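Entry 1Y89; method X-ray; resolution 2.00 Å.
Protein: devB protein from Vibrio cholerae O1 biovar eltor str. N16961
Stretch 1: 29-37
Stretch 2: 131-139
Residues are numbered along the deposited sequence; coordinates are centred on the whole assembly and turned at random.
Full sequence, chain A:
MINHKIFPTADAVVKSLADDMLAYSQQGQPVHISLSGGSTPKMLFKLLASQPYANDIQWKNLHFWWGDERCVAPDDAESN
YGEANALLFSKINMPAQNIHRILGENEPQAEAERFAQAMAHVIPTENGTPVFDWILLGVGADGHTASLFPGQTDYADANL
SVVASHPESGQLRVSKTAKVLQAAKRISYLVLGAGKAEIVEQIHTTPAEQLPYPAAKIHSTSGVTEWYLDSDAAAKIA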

# COMPACT_ATOMS: atom_id res chain seq x y z
N GLN A 29 13.51 19.24 -1.57
CA GLN A 29 13.93 19.09 -2.97
C GLN A 29 12.71 18.96 -3.88
O GLN A 29 11.62 18.67 -3.39
N PRO A 30 12.88 19.23 -5.19
CA PRO A 30 11.75 19.19 -6.11
C PRO A 30 11.12 17.83 -6.24
O PRO A 30 11.82 16.80 -6.33
N VAL A 31 9.79 17.83 -6.21
CA VAL A 31 8.96 16.65 -6.42
C VAL A 31 8.00 17.03 -7.55
O VAL A 31 7.27 18.03 -7.44
N HIS A 32 8.03 16.24 -8.62
CA HIS A 32 7.19 16.49 -9.79
C HIS A 32 5.96 15.59 -9.75
O HIS A 32 6.09 14.33 -9.77
N ILE A 33 4.80 16.24 -9.69
CA ILE A 33 3.52 15.57 -9.53
C ILE A 33 2.63 15.89 -10.73
O ILE A 33 2.49 17.05 -11.13
N SER A 34 2.04 14.85 -11.31
CA SER A 34 1.12 15.03 -12.43
C SER A 34 -0.34 14.87 -11.95
O SER A 34 -0.71 13.85 -11.33
N LEU A 35 -1.18 15.87 -12.27
CA LEU A 35 -2.56 15.91 -11.79
C LEU A 35 -3.55 15.55 -12.88
O LEU A 35 -3.42 16.01 -14.00
N SER A 36 -4.56 14.76 -12.51
CA SER A 36 -5.73 14.50 -13.34
C SER A 36 -6.82 15.47 -12.86
O SER A 36 -6.67 16.12 -11.80
N GLY A 37 -7.91 15.57 -13.63
CA GLY A 37 -9.06 16.33 -13.23
C GLY A 37 -10.19 15.36 -12.88
O GLY A 37 -10.04 14.14 -12.94
N VAL A 131 11.08 11.59 -15.53
CA VAL A 131 10.63 10.62 -14.55
C VAL A 131 9.79 11.35 -13.47
O VAL A 131 10.32 12.06 -12.62
N PHE A 132 8.47 11.23 -13.55
CA PHE A 132 7.62 11.82 -12.53
C PHE A 132 7.77 11.08 -11.23
O PHE A 132 7.92 9.85 -11.19
N ASP A 133 7.74 11.85 -10.15
CA ASP A 133 7.70 11.25 -8.81
C ASP A 133 6.35 10.60 -8.56
O ASP A 133 6.28 9.55 -7.91
N TRP A 134 5.29 11.19 -9.12
CA TRP A 134 3.94 10.73 -8.82
C TRP A 134 2.98 11.22 -9.88
O TRP A 134 2.93 12.44 -10.19
N ILE A 135 2.20 10.31 -10.44
CA ILE A 135 1.17 10.69 -11.40
C ILE A 135 -0.14 10.17 -10.84
O ILE A 135 -0.30 8.95 -10.60
N LEU A 136 -1.09 11.10 -10.67
CA LEU A 136 -2.46 10.74 -10.23
C LEU A 136 -3.29 10.60 -11.51
O LEU A 136 -3.27 11.51 -12.39
N LEU A 137 -4.00 9.48 -11.62
CA LEU A 137 -4.72 9.14 -12.85
C LEU A 137 -6.16 8.83 -12.55
O LEU A 137 -6.49 8.38 -11.43
N GLY A 138 -7.02 9.09 -13.55
CA GLY A 138 -8.41 8.65 -13.54
C GLY A 138 -8.60 7.40 -14.38
O GLY A 138 -7.72 7.02 -15.21
N VAL A 139 -9.76 6.76 -14.20
CA VAL A 139 -10.17 5.70 -15.12
C VAL A 139 -11.61 5.94 -15.57
O VAL A 139 -12.50 5.90 -14.74

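Neighbouring parallel strands often share a ladder of backbone hydrogen bonds, while their side chains settle the ends and the two faces; residues 131-139 of the devB protein, beside residues 29-37, illustrate the principle. Val 131, with chi1 t, leaves the partner untouched. Phe 132 (chi1 m) starts sideways, yet its ring swings nearer: CD2 lies 3.6 Å from His 32 O and 3.8 Å from Ser 34 CB, so the ring's edge meets the backbone at Ile 33 C.

Asp 133 points toward the partner, and its m rotamer places the carboxylate where a strand neighbour would offer a carbonyl. His 32 N donates to Asp 133 OD2 at 2.8 Å, nearly linearly, while Asp 133 CB packs 3.6 Å from Val 31 CG1. A water bridges Asp 133 OD1 (2.9 Å) and Pro 30 O (2.7 Å).

From here the ladder is carried by main chain. Ser 34 N reaches Trp 134 O at 2.8 Å, and Leu 136 N reaches Ser 34 O at 2.9 Å. Trp 134 (t) shares a sheet face with Ile 33 (m, t), their CB and CG1 atoms, respectively, 4.3 Å apart; the indole nitrogen is satisfied elsewhere in the structure. Ile 135 (m, t) occupies the other face with Ser 34 (t), and its CG2 lies 3.7 Å from Ser 34 OG.

Leu 136 (m, t) points toward the partner. Leu 35 (m, t) begins by pointing away, but its end returns, bringing CD2 within 4.1 Å of Leu 136 CD1. A water joins Leu 136 O (2.7 Å) to Ser 34 OG (2.9 Å). Leu 137 (m, t) turns away, but its carbonyl O weakly accepts from a water at 2.9 Å that also lies 2.8 Å from OG of Ser 36 (p). Side-chain packing fades at Gly 138, and Val 139 makes no contact.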

# COMPACT_ATOMS: atom_id res chain seq x y z
CB GLN A 29 14.78 17.85 -3.10
CG GLN A 29 14.00 16.63 -2.72
CD GLN A 29 14.90 15.43 -2.66
OE1 GLN A 29 15.23 14.83 -3.70
NE2 GLN A 29 15.36 15.09 -1.45
CB PRO A 30 12.36 19.62 -7.46
CG PRO A 30 13.58 20.38 -7.11
CD PRO A 30 14.12 19.69 -5.86
CB VAL A 31 8.17 16.24 -5.14
CG1 VAL A 31 7.26 15.00 -5.41
CG2 VAL A 31 9.14 16.01 -3.95
CB HIS A 32 8.01 16.30 -11.05
CG HIS A 32 9.06 17.35 -11.20
ND1 HIS A 32 8.76 18.63 -11.63
CD2 HIS A 32 10.38 17.36 -10.88
CE1 HIS A 32 9.87 19.36 -11.63
NE2 HIS A 32 10.87 18.61 -11.18
CB ILE A 33 2.84 15.94 -8.19
CG1 ILE A 33 3.78 15.51 -7.02
CG2 ILE A 33 1.39 15.26 -8.07
CD1 ILE A 33 3.48 16.16 -5.74
CB SER A 34 1.44 14.02 -13.52
OG SER A 34 0.47 14.11 -14.56
CB LEU A 35 -2.89 17.32 -11.29
CG LEU A 35 -2.07 17.85 -10.10
CD1 LEU A 35 -2.49 19.28 -9.77
CD2 LEU A 35 -2.29 16.94 -8.86
CB SER A 36 -6.18 13.04 -13.16
OG SER A 36 -6.23 12.75 -11.77
CB VAL A 131 11.82 9.85 -13.96
CG1 VAL A 131 11.35 8.92 -12.78
CG2 VAL A 131 12.56 9.05 -15.08
CB PHE A 132 6.15 11.86 -12.99
CG PHE A 132 5.84 13.08 -13.84
CD1 PHE A 132 6.21 13.11 -15.19
CD2 PHE A 132 5.26 14.21 -13.26
CE1 PHE A 132 5.99 14.25 -15.97
CE2 PHE A 132 5.02 15.37 -14.02
CZ PHE A 132 5.36 15.40 -15.36
CB ASP A 133 7.99 12.30 -7.73
CG ASP A 133 9.40 12.82 -7.82
OD1 ASP A 133 10.32 12.12 -7.33
OD2 ASP A 133 9.60 13.90 -8.40
CB TRP A 134 3.49 11.27 -7.46
CG TRP A 134 2.27 10.56 -6.86
CD1 TRP A 134 1.71 9.36 -7.27
CD2 TRP A 134 1.53 10.98 -5.71
NE1 TRP A 134 0.66 9.03 -6.43
CE2 TRP A 134 0.54 10.00 -5.47
CE3 TRP A 134 1.61 12.11 -4.87
CZ2 TRP A 134 -0.38 10.11 -4.38
CZ3 TRP A 134 0.70 12.22 -3.79
CH2 TRP A 134 -0.27 11.21 -3.56
CB ILE A 135 1.45 10.10 -12.82
CG1 ILE A 135 2.85 10.56 -13.33
CG2 ILE A 135 0.34 10.48 -13.82
CD1 ILE A 135 3.19 10.05 -14.76
CB LEU A 136 -3.08 11.90 -9.40
CG LEU A 136 -2.32 12.26 -8.11
CD1 LEU A 136 -3.20 13.24 -7.27
CD2 LEU A 136 -2.02 11.04 -7.32
CB LEU A 137 -4.08 7.92 -13.56
CG LEU A 137 -2.67 8.23 -14.07
CD1 LEU A 137 -2.01 6.90 -14.49
CD2 LEU A 137 -2.74 9.21 -15.30
CB VAL A 139 -10.05 4.32 -14.46
CG1 VAL A 139 -10.50 3.21 -15.45
CG2 VAL A 139 -8.64 4.09 -13.97
O HOH W 1 11.92 14.15 -6.00
O HOH W 2 -2.20 12.94 -14.42
O HOH W 3 -7.89 10.80 -10.67